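Local coordinates for NOL1/NOP2/sun family protein (Enterococcus faecium, PDB 3M4X) that probably transfers a methyl group from S-adenosylmethionine to the C5 atom of a cytosine in ribosomal RNA, at residues 181-185 with 212-217; 281-285 with 295-299. All blocks are in the same frame, centred on the assembly; numbering follows the deposited sequence.

How the interactions relate
Both contacts belong to the methyltransferase domain, and strand 228-234 stands between them: strand 176-182, which carries part of interaction 1, pairs with it in parallel, and strand 295-302, which carries part of interaction 2, pairs with it antiparallel. Their centres are 15 Å apart. Interaction 1 sets a helix against the end of a strand and the following loop; it is mainly apolar packing of side chains, and grades from buried Val181 to exposed Arg212. Interaction 2 is sheet pairing itself: backbone hydrogen bonds at Ile283 and Ile285 join the strands, a water continues the link at Lys281 and Lys299, every touching residue is buried, and the polar side chains Arg284 and His295 find partners beyond the two segments.

Interaction 1: residues 181-185 with 212-217; sequences VDAPC and RQQEIL
Strand 176-182 and helix 205-222 form the first half of a beta-alpha-beta crossover in the Rossmann-like methyltransferase domain; the chain then returns as the neighbouring parallel strand 228-234. Val181 and Asp182 are extended, and the Ala-Pro-Cys that follows keeps an open, largely extended backbone (Pro184 phi/psi -54/137). Asp-Ala-Pro-Cys is the hallmark motif IV of RNA m5C methyltransferases. Residues 212-217 are regular helix, with Ile216 N to Arg212 O 3.0 Å and Leu217 N to Gln213 O 2.9 Å. In register, Ala183 CA lies 6.3 Å from Gln213 CA and Val181 CA 7.7 Å from Leu217 CA. Val181, in the t rotamer, sets CG1 4.0 Å from Ile216 CG2 and 4.3 Å from Leu217 CD2, and CG2 4.2 Å from the same Leu217 CD2. Gln213, chi1 m, lays its CG 3.6 Å from Ala183 CB. Asp182 is out of reach of residues 212-217, its OD1 making a weak hydrogen bond to Ser233, while Cys185 (chi1 40°) touches Cys235. At the exposed end the poorly ordered Arg212 brings NH1 4.1 Å from Pro184 CG. Ile216, chi1 m and chi2 t, extends its CD1 to within 3.5 Å of CD in the C-gamma-exo ring of Pro184.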
ATOM      1  N   VAL A 181      -1.194  11.256   3.180  1.00 33.92           N
ATOM      2  CA  VAL A 181      -2.530  11.636   2.770  1.00 36.45           C
ATOM      3  C   VAL A 181      -2.564  11.797   1.249  1.00 36.78           C
ATOM      4  O   VAL A 181      -2.186  12.839   0.710  1.00 31.43           O
ATOM      5  CB  VAL A 181      -2.935  12.975   3.411  1.00 33.60           C
ATOM      6  CG1 VAL A 181      -4.375  13.340   3.028  1.00 34.52           C
ATOM      7  CG2 VAL A 181      -2.775  12.906   4.920  1.00 28.81           C
ATOM      8  N   ASP A 182      -2.993  10.747   0.567  1.00 40.14           N
ATOM      9  CA  ASP A 182      -3.223  10.802  -0.869  1.00 37.77           C
ATOM     10  C   ASP A 182      -4.694  11.180  -1.012  1.00 36.24           C
ATOM     11  O   ASP A 182      -5.570  10.334  -1.045  1.00 37.06           O
ATOM     12  CB  ASP A 182      -2.902   9.436  -1.473  1.00 44.04           C
ATOM     13  CG  ASP A 182      -3.266   9.325  -2.941  1.00 45.63           C
ATOM     14  OD1 ASP A 182      -3.058  10.285  -3.719  1.00 43.70           O
ATOM     15  OD2 ASP A 182      -3.756   8.240  -3.311  1.00 48.44           O
ATOM     16  N   ALA A 183      -4.954  12.481  -1.053  1.00 39.61           N
ATOM     17  CA  ALA A 183      -6.298  13.010  -0.861  1.00 37.41           C
ATOM     18  C   ALA A 183      -7.219  12.810  -2.043  1.00 38.15           C
ATOM     19  O   ALA A 183      -6.799  12.941  -3.191  1.00 39.33           O
ATOM     20  CB  ALA A 183      -6.229  14.486  -0.513  1.00 42.82           C
ATOM     21  N   PRO A 184      -8.495  12.510  -1.765  1.00 39.08           N
ATOM     22  CA  PRO A 184      -9.466  12.534  -2.860  1.00 44.35           C
ATOM     23  C   PRO A 184      -9.350  13.898  -3.492  1.00 41.25           C
ATOM     24  O   PRO A 184      -9.232  14.899  -2.768  1.00 42.81           O
ATOM     25  CB  PRO A 184     -10.822  12.413  -2.146  1.00 47.87           C
ATOM     26  CG  PRO A 184     -10.507  11.880  -0.772  1.00 41.26           C
ATOM     27  CD  PRO A 184      -9.131  12.384  -0.444  1.00 39.63           C
ATOM     28  N   CYS A 185      -9.355  13.950  -4.816  1.00 41.66           N
ATOM     29  CA  CYS A 185      -9.121  15.208  -5.518  1.00 36.94           C
ATOM     30  C   CYS A 185      -9.888  15.229  -6.846  1.00 42.76           C
ATOM     31  O   CYS A 185     -10.574  14.261  -7.177  1.00 46.82           O
ATOM     32  CB  CYS A 185      -7.617  15.391  -5.727  1.00 27.98           C
ATOM     33  SG  CYS A 185      -6.744  13.867  -6.181  1.00250.40           S
ATOM     34  N   ARG A 212     -12.717  19.618   1.115  1.00 42.01           N
ATOM     35  CA  ARG A 212     -12.665  18.277   1.669  1.00 49.40           C
ATOM     36  C   ARG A 212     -11.232  17.946   2.074  1.00 42.18           C
ATOM     37  O   ARG A 212     -10.989  17.299   3.102  1.00 41.80           O
ATOM     38  CB  ARG A 212     -13.215  17.248   0.680  1.00 67.09           C
ATOM     39  CG  ARG A 212     -13.947  16.086   1.350  1.00 83.57           C
ATOM     40  CD  ARG A 212     -14.534  15.110   0.328  1.00 98.90           C
ATOM     41  NE  ARG A 212     -15.377  14.089   0.956  1.00109.92           N
ATOM     42  CZ  ARG A 212     -15.364  12.795   0.636  1.00114.66           C
ATOM     43  NH1 ARG A 212     -14.550  12.346  -0.312  1.00113.50           N
ATOM     44  NH2 ARG A 212     -16.168  11.945   1.265  1.00116.52           N
ATOM     45  N   GLN A 213     -10.281  18.415   1.280  1.00 33.22           N
ATOM     46  CA  GLN A 213      -8.878  18.188   1.587  1.00 36.97           C
ATOM     47  C   GLN A 213      -8.536  18.782   2.950  1.00 43.24           C
ATOM     48  O   GLN A 213      -7.843  18.161   3.759  1.00 41.71           O
ATOM     49  CB  GLN A 213      -7.981  18.751   0.474  1.00 32.29           C
ATOM     50  CG  GLN A 213      -7.791  17.763  -0.672  1.00 36.43           C
ATOM     51  CD  GLN A 213      -7.900  18.396  -2.045  1.00 39.79           C
ATOM     52  OE1 GLN A 213      -8.268  17.734  -3.018  1.00 47.44           O
ATOM     53  NE2 GLN A 213      -7.586  19.676  -2.132  1.00 32.64           N
ATOM     54  N   GLN A 214      -9.052  19.980   3.202  1.00 43.11           N
ATOM     55  CA  GLN A 214      -8.799  20.680   4.447  1.00 39.28           C
ATOM     56  C   GLN A 214      -9.370  19.923   5.630  1.00 38.22           C
ATOM     57  O   GLN A 214      -8.756  19.854   6.682  1.00 41.22           O
ATOM     58  CB  GLN A 214      -9.389  22.089   4.377  1.00 40.04           C
ATOM     59  CG  GLN A 214      -8.636  23.004   3.425  1.00 40.33           C
ATOM     60  CD  GLN A 214      -9.307  24.362   3.248  1.00 44.35           C
ATOM     61  OE1 GLN A 214      -8.672  25.328   2.828  1.00 42.16           O
ATOM     62  NE2 GLN A 214     -10.589  24.436   3.564  1.00 42.93           N
ATOM     63  N   GLU A 215     -10.548  19.346   5.452  1.00 41.44           N
ATOM     64  CA  GLU A 215     -11.174  18.566   6.513  1.00 43.60           C
ATOM     65  C   GLU A 215     -10.381  17.298   6.852  1.00 48.33           C
ATOM     66  O   GLU A 215     -10.198  16.959   8.026  1.00 49.24           O
ATOM     67  CB  GLU A 215     -12.613  18.208   6.128  1.00 46.21           C
ATOM     68  CG  GLU A 215     -13.547  19.412   6.100  1.00 54.38           C
ATOM     69  CD  GLU A 215     -14.645  19.292   5.059  1.00 62.82           C
ATOM     70  OE1 GLU A 215     -15.063  18.153   4.760  1.00 61.08           O
ATOM     71  OE2 GLU A 215     -15.092  20.343   4.545  1.00 67.89           O
ATOM     72  N   ILE A 216      -9.925  16.599   5.818  1.00 42.51           N
ATOM     73  CA  ILE A 216      -9.155  15.392   6.003  1.00 34.30           C
ATOM     74  C   ILE A 216      -7.862  15.731   6.735  1.00 31.07           C
ATOM     75  O   ILE A 216      -7.502  15.069   7.715  1.00 31.97           O
ATOM     76  CB  ILE A 216      -8.872  14.695   4.653  1.00 42.23           C
ATOM     77  CG1 ILE A 216     -10.183  14.225   4.025  1.00 40.96           C
ATOM     78  CG2 ILE A 216      -7.934  13.496   4.835  1.00 42.97           C
ATOM     79  CD1 ILE A 216     -10.028  13.638   2.648  1.00 40.60           C
ATOM     80  N   LEU A 217      -7.197  16.793   6.285  1.00 30.65           N
ATOM     81  CA  LEU A 217      -5.917  17.231   6.844  1.00 25.82           C
ATOM     82  C   LEU A 217      -5.990  17.767   8.260  1.00 29.14           C
ATOM     83  O   LEU A 217      -5.006  17.711   8.996  1.00 30.20           O
ATOM     84  CB  LEU A 217      -5.291  18.308   5.955  1.00 31.19           C
ATOM     85  CG  LEU A 217      -4.665  17.845   4.647  1.00 35.33           C
ATOM     86  CD1 LEU A 217      -4.354  19.065   3.806  1.00 32.80           C
ATOM     87  CD2 LEU A 217      -3.396  17.027   4.944  1.00 25.38           C
TER

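Interaction 2: residues 281-285 with 295-299; sequences KTIRI and HFVAK
Strand 283-285 runs antiparallel to strand 295-299, their axes 4.9 Å apart at 169°. Ile283 and Val297 are a hydrogen-bonded pair, CA-CA 5.2 Å: Ile283 N gives to Val297 O (3.0 Å) and Val297 N to Ile283 O (3.1 Å). Next, Ile285 N gives to His295 O (2.9 Å), with a weak return from His295 N to Ile285 O (3.4 Å). Together they make a beta hairpin whose second strand is the antiparallel strand that Rossmann-like methyltransferases insert between parallel strands, here 228-234 and 255-258. The outward backbone groups are used too: Thr282 and Arg284 bond to Gly269 and Ser267, Phe296 and Ala298 to Thr234 and Tyr232. Arg284 and Phe296 form the non-hydrogen-bonded pair, CA-CA 4.8 Å; Arg284 CG sits at the ring edge, 3.9 Å from Phe296 CD1, and its guanidinium serves Glu243 (salt bridge) and Phe237 O. Thr282 OG1 (chi1 p) bonds Leu279 O, and His295 ND1 bonds Ser93. Beyond Thr282, a water accepts from Lys299 N (2.9 Å) and lies 3.2 Å from Lys281 O.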
ATOM      1  N   LYS A 281       9.795  23.555  -3.290  1.00 40.37           N
ATOM      2  CA  LYS A 281      10.238  22.289  -2.702  1.00 39.96           C
ATOM      3  C   LYS A 281       9.198  21.201  -2.864  1.00 33.96           C
ATOM      4  O   LYS A 281       9.470  20.038  -2.595  1.00 36.13           O
ATOM      5  CB  LYS A 281      10.526  22.453  -1.210  1.00 38.84           C
ATOM      6  CG  LYS A 281      11.690  23.360  -0.876  1.00 43.69           C
ATOM      7  CD  LYS A 281      11.758  23.575   0.636  1.00 47.65           C
ATOM      8  CE  LYS A 281      12.532  24.838   0.973  1.00 56.21           C
ATOM      9  NZ  LYS A 281      12.283  25.265   2.375  1.00 60.49           N
ATOM     10  N   THR A 282       7.990  21.583  -3.260  1.00 34.55           N
ATOM     11  CA  THR A 282       6.973  20.598  -3.593  1.00 34.86           C
ATOM     12  C   THR A 282       7.160  20.141  -5.049  1.00 38.46           C
ATOM     13  O   THR A 282       7.831  20.807  -5.841  1.00 38.51           O
ATOM     14  CB  THR A 282       5.551  21.130  -3.323  1.00 35.12           C
ATOM     15  OG1 THR A 282       5.207  22.133  -4.287  1.00 41.14           O
ATOM     16  CG2 THR A 282       5.469  21.737  -1.900  1.00 25.68           C
ATOM     17  N   ILE A 283       6.580  18.994  -5.386  1.00 38.78           N
ATOM     18  CA  ILE A 283       6.878  18.316  -6.646  1.00 37.29           C
ATOM     19  C   ILE A 283       5.661  18.234  -7.535  1.00 36.17           C
ATOM     20  O   ILE A 283       4.593  17.814  -7.099  1.00 35.39           O
ATOM     21  CB  ILE A 283       7.309  16.864  -6.407  1.00 33.66           C
ATOM     22  CG1 ILE A 283       8.686  16.790  -5.749  1.00 33.43           C
ATOM     23  CG2 ILE A 283       7.275  16.069  -7.709  1.00 33.14           C
ATOM     24  CD1 ILE A 283       9.086  15.351  -5.409  1.00 38.44           C
ATOM     25  N   ARG A 284       5.837  18.620  -8.790  1.00 38.74           N
ATOM     26  CA  ARG A 284       4.795  18.431  -9.783  1.00 41.11           C
ATOM     27  C   ARG A 284       5.251  17.463 -10.857  1.00 38.70           C
ATOM     28  O   ARG A 284       6.408  17.459 -11.266  1.00 37.65           O
ATOM     29  CB  ARG A 284       4.366  19.763 -10.412  1.00 35.32           C
ATOM     30  CG  ARG A 284       3.257  20.466  -9.637  1.00 36.36           C
ATOM     31  CD  ARG A 284       2.928  21.825 -10.250  1.00 36.10           C
ATOM     32  NE  ARG A 284       1.786  22.465  -9.604  1.00 35.81           N
ATOM     33  CZ  ARG A 284       0.510  22.255  -9.933  1.00 40.83           C
ATOM     34  NH1 ARG A 284       0.190  21.414 -10.913  1.00 39.04           N
ATOM     35  NH2 ARG A 284      -0.450  22.888  -9.274  1.00 40.12           N
ATOM     36  N   ILE A 285       4.324  16.638 -11.310  1.00 35.68           N
ATOM     37  CA  ILE A 285       4.588  15.780 -12.446  1.00 36.93           C
ATOM     38  C   ILE A 285       3.597  16.144 -13.548  1.00 38.22           C
ATOM     39  O   ILE A 285       2.384  16.007 -13.377  1.00 38.84           O
ATOM     40  CB  ILE A 285       4.512  14.286 -12.048  1.00 39.41           C
ATOM     41  CG1 ILE A 285       5.646  13.960 -11.075  1.00 38.21           C
ATOM     42  CG2 ILE A 285       4.611  13.394 -13.280  1.00 45.20           C
ATOM     43  CD1 ILE A 285       5.604  12.579 -10.525  1.00 46.28           C
ATOM     44  N   HIS A 295       0.825  14.146 -10.977  1.00 47.72           N
ATOM     45  CA  HIS A 295       0.749  14.073  -9.531  1.00 41.07           C
ATOM     46  C   HIS A 295       1.305  15.340  -8.903  1.00 38.86           C
ATOM     47  O   HIS A 295       2.125  16.052  -9.495  1.00 40.43           O
ATOM     48  CB  HIS A 295       1.513  12.844  -9.020  1.00 39.99           C
ATOM     49  CG  HIS A 295       0.625  11.762  -8.479  1.00 42.14           C
ATOM     50  ND1 HIS A 295       0.097  10.762  -9.272  1.00 48.65           N
ATOM     51  CD2 HIS A 295       0.158  11.532  -7.229  1.00 40.17           C
ATOM     52  CE1 HIS A 295      -0.652   9.963  -8.534  1.00 48.18           C
ATOM     53  NE2 HIS A 295      -0.630  10.407  -7.287  1.00 48.07           N
ATOM     54  N   PHE A 296       0.827  15.626  -7.703  1.00 36.38           N
ATOM     55  CA  PHE A 296       1.408  16.645  -6.852  1.00 34.86           C
ATOM     56  C   PHE A 296       1.784  15.974  -5.532  1.00 31.58           C
ATOM     57  O   PHE A 296       0.998  15.205  -4.992  1.00 32.92           O
ATOM     58  CB  PHE A 296       0.374  17.753  -6.609  1.00 30.94           C
ATOM     59  CG  PHE A 296       0.831  18.813  -5.668  1.00 31.48           C
ATOM     60  CD1 PHE A 296       1.675  19.831  -6.103  1.00 32.45           C
ATOM     61  CD2 PHE A 296       0.391  18.823  -4.347  1.00 34.12           C
ATOM     62  CE1 PHE A 296       2.087  20.833  -5.233  1.00 32.24           C
ATOM     63  CE2 PHE A 296       0.796  19.820  -3.468  1.00 26.09           C
ATOM     64  CZ  PHE A 296       1.643  20.822  -3.911  1.00 34.40           C
ATOM     65  N   VAL A 297       2.982  16.248  -5.025  1.00 31.42           N
ATOM     66  CA  VAL A 297       3.389  15.746  -3.717  1.00 35.06           C
ATOM     67  C   VAL A 297       4.124  16.784  -2.891  1.00 36.00           C
ATOM     68  O   VAL A 297       4.914  17.557  -3.418  1.00 32.42           O
ATOM     69  CB  VAL A 297       4.309  14.505  -3.801  1.00 40.20           C
ATOM     70  CG1 VAL A 297       4.547  13.953  -2.398  1.00 36.07           C
ATOM     71  CG2 VAL A 297       3.674  13.453  -4.638  1.00 49.83           C
ATOM     72  N   ALA A 298       3.878  16.772  -1.582  1.00 37.64           N
ATOM     73  CA  ALA A 298       4.565  17.664  -0.661  1.00 33.57           C
ATOM     74  C   ALA A 298       4.917  16.927   0.634  1.00 30.30           C
ATOM     75  O   ALA A 298       4.154  16.073   1.108  1.00 31.63           O
ATOM     76  CB  ALA A 298       3.691  18.893  -0.371  1.00 35.19           C
ATOM     77  N   LYS A 299       6.082  17.228   1.194  1.00 33.93           N
ATOM     78  CA  LYS A 299       6.461  16.669   2.495  1.00 33.72           C
ATOM     79  C   LYS A 299       6.634  17.790   3.518  1.00 33.96           C
ATOM     80  O   LYS A 299       7.332  18.760   3.259  1.00 36.46           O
ATOM     81  CB  LYS A 299       7.752  15.853   2.401  1.00 36.46           C
ATOM     82  CG  LYS A 299       8.187  15.252   3.729  1.00 43.89           C
ATOM     83  CD  LYS A 299       9.324  14.236   3.557  1.00 45.30           C
ATOM     84  CE  LYS A 299      10.588  14.922   3.080  1.00 44.55           C
ATOM     85  NZ  LYS A 299      11.795  14.056   3.140  1.00 41.71           N
TER
HETATM   86  O   HOH W   1       7.774  19.128  -0.093  1.00 35.26           O